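Side-chain contacts in acyl-coenzyme A oxidase acox-1.1 (Caenorhabditis elegans, PDB 5K3H), which catalyses the FAD-dependent desaturation of acyl-CoAs to (2E)-enoyl-CoAs, passing the electrons to O2, in the first step of peroxisomal beta-oxidation: residues L63-R68 / E646-K651; Q404-C409 / S418-I423. All blocks are in the same frame, centred on the assembly; numbering follows the deposited sequence.

Interaction 1: L63-R68 / E646-K651; sequences LPYMTR and ESPLNK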
loop_
_atom_site.group_PDB
_atom_site.type_symbol
_atom_site.label_atom_id
_atom_site.label_comp_id
_atom_site.label_asym_id
_atom_site.label_seq_id
_atom_site.Cartn_x
_atom_site.Cartn_y
_atom_site.Cartn_z
ATOM N N LEU B 63 11.283 -4.723 -17.480
ATOM C CA LEU B 63 9.976 -5.353 -17.274
ATOM C C LEU B 63 8.814 -4.370 -17.198
ATOM O O LEU B 63 7.728 -4.715 -17.696
ATOM C CB LEU B 63 10.002 -6.248 -16.026
ATOM C CG LEU B 63 11.052 -7.359 -16.026
ATOM C CD1 LEU B 63 10.777 -8.386 -14.934
ATOM C CD2 LEU B 63 11.161 -8.051 -17.399
ATOM N N PRO B 64 8.934 -3.177 -16.593
ATOM C CA PRO B 64 7.778 -2.265 -16.572
ATOM C C PRO B 64 7.376 -1.763 -17.957
ATOM O O PRO B 64 6.265 -1.227 -18.101
ATOM C CB PRO B 64 8.253 -1.108 -15.682
ATOM C CG PRO B 64 9.389 -1.647 -14.887
ATOM C CD PRO B 64 10.032 -2.684 -15.729
ATOM N N TYR B 65 8.228 -1.916 -18.980
ATOM C CA TYR B 65 7.823 -1.523 -20.331
ATOM C C TYR B 65 6.820 -2.469 -20.954
ATOM O O TYR B 65 6.097 -2.047 -21.855
ATOM C CB TYR B 65 8.992 -1.484 -21.311
ATOM C CG TYR B 65 10.051 -0.439 -21.119
ATOM C CD1 TYR B 65 9.975 0.505 -20.108
ATOM C CD2 TYR B 65 11.137 -0.400 -21.985
ATOM C CE1 TYR B 65 10.965 1.443 -19.954
ATOM C CE2 TYR B 65 12.121 0.533 -21.845
ATOM C CZ TYR B 65 12.042 1.451 -20.831
ATOM O OH TYR B 65 13.045 2.381 -20.718
ATOM N N MET B 66 6.760 -3.719 -20.485
ATOM C CA MET B 66 6.117 -4.819 -21.181
ATOM C C MET B 66 4.651 -4.961 -20.772
ATOM O O MET B 66 4.289 -4.783 -19.605
ATOM C CB MET B 66 6.845 -6.124 -20.864
ATOM C CG MET B 66 8.296 -6.210 -21.288
ATOM S SD MET B 66 8.912 -7.861 -20.839
ATOM C CE MET B 66 10.668 -7.779 -21.133
ATOM N N THR B 67 3.809 -5.337 -21.733
ATOM C CA THR B 67 2.459 -5.754 -21.389
ATOM C C THR B 67 2.499 -7.105 -20.668
ATOM O O THR B 67 3.535 -7.788 -20.628
ATOM C CB THR B 67 1.593 -5.846 -22.644
ATOM O OG1 THR B 67 2.113 -6.882 -23.487
ATOM C CG2 THR B 67 1.655 -4.545 -23.414
ATOM N N ARG B 68 1.348 -7.492 -20.099
ATOM C CA ARG B 68 1.251 -8.789 -19.430
ATOM C C ARG B 68 1.582 -9.928 -20.386
ATOM O O ARG B 68 2.315 -10.865 -20.037
ATOM C CB ARG B 68 -0.149 -8.998 -18.841
ATOM C CG ARG B 68 -0.190 -10.225 -17.957
ATOM C CD ARG B 68 -1.543 -10.570 -17.332
ATOM N NE ARG B 68 -1.336 -11.694 -16.419
ATOM C CZ ARG B 68 -2.285 -12.349 -15.766
ATOM N NH1 ARG B 68 -3.566 -12.012 -15.892
ATOM N NH2 ARG B 68 -1.936 -13.339 -14.961
ATOM N N GLU B 646 13.474 5.867 -23.485
ATOM C CA GLU B 646 13.338 4.581 -24.160
ATOM C C GLU B 646 12.032 3.854 -23.828
ATOM O O GLU B 646 11.839 2.711 -24.265
ATOM C CB GLU B 646 14.556 3.706 -23.822
ATOM C CG GLU B 646 15.873 4.265 -24.387
ATOM C CD GLU B 646 17.115 3.558 -23.846
ATOM O OE1 GLU B 646 16.945 2.527 -23.161
ATOM O OE2 GLU B 646 18.262 4.023 -24.108
ATOM N N SER B 647 11.132 4.483 -23.070
ATOM C CA SER B 647 9.895 3.828 -22.659
ATOM C C SER B 647 8.854 3.923 -23.780
ATOM O O SER B 647 8.983 4.748 -24.681
ATOM C CB SER B 647 9.388 4.453 -21.354
ATOM O OG SER B 647 9.046 5.824 -21.520
ATOM N N PRO B 648 7.804 3.099 -23.738
ATOM C CA PRO B 648 6.997 2.863 -24.952
ATOM C C PRO B 648 6.289 4.071 -25.533
ATOM O O PRO B 648 6.105 4.120 -26.756
ATOM C CB PRO B 648 5.985 1.816 -24.481
ATOM C CG PRO B 648 6.757 1.051 -23.421
ATOM C CD PRO B 648 7.498 2.111 -22.687
ATOM N N LEU B 649 5.847 5.026 -24.718
ATOM C CA LEU B 649 5.175 6.197 -25.267
ATOM C C LEU B 649 6.092 7.109 -26.075
ATOM O O LEU B 649 5.584 8.011 -26.756
ATOM C CB LEU B 649 4.492 7.009 -24.160
ATOM C CG LEU B 649 3.008 6.701 -23.923
ATOM C CD1 LEU B 649 2.678 5.254 -24.045
ATOM C CD2 LEU B 649 2.508 7.258 -22.615
ATOM N N ASN B 650 7.409 6.918 -26.021
ATOM C CA ASN B 650 8.342 7.734 -26.788
ATOM C C ASN B 650 8.813 7.048 -28.068
ATOM O O ASN B 650 9.851 7.419 -28.625
ATOM C CB ASN B 650 9.534 8.140 -25.916
ATOM C CG ASN B 650 9.127 9.044 -24.794
ATOM O OD1 ASN B 650 8.244 9.878 -24.957
ATOM N ND2 ASN B 650 9.766 8.894 -23.643
ATOM N N LYS B 651 8.107 6.020 -28.520
ATOM C CA LYS B 651 8.446 5.463 -29.823
ATOM C C LYS B 651 8.186 6.483 -30.936
ATOM O O LYS B 651 8.962 6.567 -31.899
ATOM C CB LYS B 651 7.674 4.163 -30.040
ATOM C CG LYS B 651 8.234 2.996 -29.211
ATOM C CD LYS B 651 7.247 1.832 -29.169
ATOM C CE LYS B 651 7.743 0.678 -28.309
ATOM N NZ LYS B 651 6.669 -0.349 -28.089
HETATM O O HOH W 1 15.758 1.541 -20.921
#

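Interaction 2: Q404-C409 / S418-I423; sequences QARMAC and SYISEI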
loop_
_atom_site.group_PDB
_atom_site.type_symbol
_atom_site.label_atom_id
_atom_site.label_comp_id
_atom_site.label_asym_id
_atom_site.label_seq_id
_atom_site.Cartn_x
_atom_site.Cartn_y
_atom_site.Cartn_z
ATOM N N GLN B 404 6.710 2.655 3.514
ATOM C CA GLN B 404 7.538 3.755 4.010
ATOM C C GLN B 404 8.711 4.019 3.081
ATOM O O GLN B 404 9.050 5.178 2.816
ATOM C CB GLN B 404 8.026 3.449 5.418
ATOM C CG GLN B 404 6.925 3.526 6.440
ATOM C CD GLN B 404 6.237 4.883 6.452
ATOM O OE1 GLN B 404 6.886 5.924 6.510
ATOM N NE2 GLN B 404 4.917 4.878 6.396
ATOM N N ALA B 405 9.329 2.949 2.560
ATOM C CA ALA B 405 10.420 3.079 1.593
ATOM C C ALA B 405 9.950 3.758 0.303
ATOM O O ALA B 405 10.662 4.598 -0.263
ATOM C CB ALA B 405 11.014 1.702 1.288
ATOM N N ARG B 406 8.759 3.401 -0.193
ATOM C CA ARG B 406 8.268 4.094 -1.379
ATOM C C ARG B 406 8.113 5.598 -1.118
ATOM O O ARG B 406 8.559 6.428 -1.919
ATOM C CB ARG B 406 6.942 3.497 -1.856
ATOM C CG ARG B 406 6.588 4.050 -3.223
ATOM C CD ARG B 406 5.178 3.778 -3.608
ATOM N NE ARG B 406 4.243 4.201 -2.555
ATOM C CZ ARG B 406 3.812 5.451 -2.377
ATOM N NH1 ARG B 406 4.221 6.419 -3.185
ATOM N NH2 ARG B 406 2.968 5.732 -1.389
ATOM N N MET B 407 7.457 5.960 -0.005
ATOM C CA MET B 407 7.264 7.366 0.366
ATOM C C MET B 407 8.592 8.091 0.588
ATOM O O MET B 407 8.744 9.254 0.197
ATOM C CB MET B 407 6.390 7.429 1.617
ATOM C CG MET B 407 4.922 7.136 1.348
ATOM S SD MET B 407 3.938 6.855 2.835
ATOM C CE MET B 407 2.601 5.875 2.140
ATOM N N ALA B 408 9.588 7.411 1.163
ATOM C CA ALA B 408 10.890 8.039 1.350
ATOM C C ALA B 408 11.534 8.471 0.033
ATOM O O ALA B 408 12.501 9.249 0.052
ATOM C CB ALA B 408 11.825 7.091 2.095
ATOM N N CYS B 409 11.058 7.952 -1.097
ATOM C CA CYS B 409 11.572 8.298 -2.419
ATOM C C CYS B 409 10.894 9.512 -3.054
ATOM O O CYS B 409 11.336 9.951 -4.120
ATOM C CB CYS B 409 11.450 7.089 -3.351
ATOM S SG CYS B 409 12.605 5.748 -2.950
ATOM N N SER B 418 11.356 3.221 -9.876
ATOM C CA SER B 418 11.774 2.862 -8.524
ATOM C C SER B 418 11.574 1.374 -8.262
ATOM O O SER B 418 12.326 0.774 -7.483
ATOM C CB SER B 418 10.993 3.652 -7.499
ATOM O OG SER B 418 9.756 3.004 -7.292
ATOM N N TYR B 419 10.532 0.792 -8.854
ATOM C CA TYR B 419 10.124 -0.613 -8.823
ATOM C C TYR B 419 9.481 -1.013 -7.506
ATOM O O TYR B 419 9.027 -2.156 -7.399
ATOM C CB TYR B 419 11.279 -1.581 -9.128
ATOM C CG TYR B 419 10.806 -2.898 -9.707
ATOM C CD1 TYR B 419 10.026 -2.933 -10.874
ATOM C CD2 TYR B 419 11.128 -4.107 -9.105
ATOM C CE1 TYR B 419 9.583 -4.115 -11.414
ATOM C CE2 TYR B 419 10.688 -5.309 -9.648
ATOM C CZ TYR B 419 9.912 -5.291 -10.801
ATOM O OH TYR B 419 9.460 -6.467 -11.349
ATOM N N ILE B 420 9.370 -0.108 -6.526
ATOM C CA ILE B 420 8.918 -0.478 -5.185
ATOM C C ILE B 420 7.435 -0.825 -5.162
ATOM O O ILE B 420 7.006 -1.699 -4.391
ATOM C CB ILE B 420 9.239 0.659 -4.200
ATOM C CG1 ILE B 420 10.756 0.862 -4.119
ATOM C CG2 ILE B 420 8.706 0.319 -2.834
ATOM C CD1 ILE B 420 11.166 2.060 -3.299
ATOM N N SER B 421 6.631 -0.197 -6.011
ATOM C CA SER B 421 5.210 -0.525 -6.011
ATOM C C SER B 421 4.955 -1.977 -6.387
ATOM O O SER B 421 4.023 -2.594 -5.858
ATOM C CB SER B 421 4.460 0.411 -6.958
ATOM O OG SER B 421 4.829 0.184 -8.305
ATOM N N GLU B 422 5.759 -2.543 -7.291
ATOM C CA GLU B 422 5.645 -3.959 -7.630
ATOM C C GLU B 422 6.235 -4.829 -6.526
ATOM O O GLU B 422 5.683 -5.888 -6.202
ATOM C CB GLU B 422 6.339 -4.231 -8.971
ATOM C CG GLU B 422 6.120 -5.636 -9.565
ATOM C CD GLU B 422 4.699 -5.899 -10.042
ATOM O OE1 GLU B 422 3.955 -4.932 -10.326
ATOM O OE2 GLU B 422 4.317 -7.086 -10.102
ATOM N N ILE B 423 7.347 -4.392 -5.921
ATOM C CA ILE B 423 7.892 -5.101 -4.766
ATOM C C ILE B 423 6.846 -5.184 -3.658
ATOM O O ILE B 423 6.642 -6.248 -3.061
ATOM C CB ILE B 423 9.188 -4.413 -4.276
ATOM C CG1 ILE B 423 10.305 -4.508 -5.322
ATOM C CG2 ILE B 423 9.664 -4.986 -2.952
ATOM C CD1 ILE B 423 11.424 -3.482 -5.117
#

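Interaction 1: L63-R68 / E646-K651
The ring of Tyr65 lies against the backbone of Glu646 and Ser647 and the ring of Pro648. Ser647 CA sits over one face, 3.9 Å from the ring centroid and 20° off the ring normal. Pro648 CD covers the same ring nearer its root, with its closest approach to Tyr65 CD1 at 3.9 Å. Both are CH-pi contacts. Glu646 O comes in obliquely and lies 3.3 Å from Tyr65 CE2. Pro648 CG also rests 3.5 Å from the backbone carbonyl Tyr65 O. Tyr65 CG stands anti to the carbonyl carbon (chi1 -67°), which sets the ring against 646-648. Here a loop of the N-terminal acyl-CoA oxidase region, leading into helix 68-85, meets a C-terminal loop that follows helix 636-645. Each loop carries a short 3-10 segment. One water links the side-chain ends, giving a hydrogen bond to Tyr65 OH at 2.8 Å and another to Glu646 OE1 at 2.7 Å. Tyr65 OH is also bonded to Trp643 O, and the Trp643 ring meets the Tyr65 ring with the planes about 50° apart. A leucine in place of Tyr65 would probably leave the water and Trp643 O without their hydroxyl partner and Ser647 CA without an aromatic face. Further out, Ser647 OG is bonded to Ala644 O, and Asn650 ND2 reaches Asp238 O of the second subunit.

Interaction 2: Q404-C409 / S418-I423
Ile420 makes every close contact here, reaching Ala405, Arg406 and Cys409 with two of its branches. Its CG2 methyl meets Arg406 CB at 3.8 Å. Its CD1 methyl lies 4.0 Å from Cys409 SG and equally near the carbonyl Ala405 O. With chi1 at -63°, CG1 is anti to the carbonyl carbon and CG2 anti to the backbone N, which directs CD1 to Cys409 and CG2 to Arg406. All four residues are buried, and the packing is largely apolar. The sides of the contact are looser. Ser418 and Ser421 flank Ile420 without a close approach to 404-409. Ser418 instead shapes the start of helix 420-428: its OG accepts from Ile420 N at 3.2 Å, an ST turn with a nearly straight bond (170°). The same hydroxyl lies within hydrogen-bonding reach of the carbonyls of Gly413 and Ser415 and can give its one proton to either. Arg406 bends at chi3 (51°), and its NH2 forms a salt bridge with Glu403. This is helix-to-helix packing within the helical C-alpha1 domain of the oxidase. It lies next to the shared ATP site, which includes Gln404, and the FAD site, whose Gln340 bonds to Ala408 O. The two helix ends, joined by a short loop, lie beside helix 300-319, where Ala313 touches Ala405 and Cys409, and Ile312 touches Ile420 and Ile423.

In the fold
The centres of interactions 1 and 2 are about 20 Å apart, on the same side of the chain's centre. Along the chain, interaction 2 is nested between the two segments of interaction 1. Interaction 2 is local, joining helices 382-408 and 420-428 across a short loop in the C-alpha1 domain. Interaction 1 is long-range and brings the N-terminal region against the C-terminal one. The two touch through Tyr419, the N-cap residue of helix 420-428, whose CD1 is 4.3 Å from Pro64 CG. Loop 63-68 therefore bridges the N-terminal region, the helices next to the ATP and FAD sites and the C-terminal region. Both interactions also touch the second subunit.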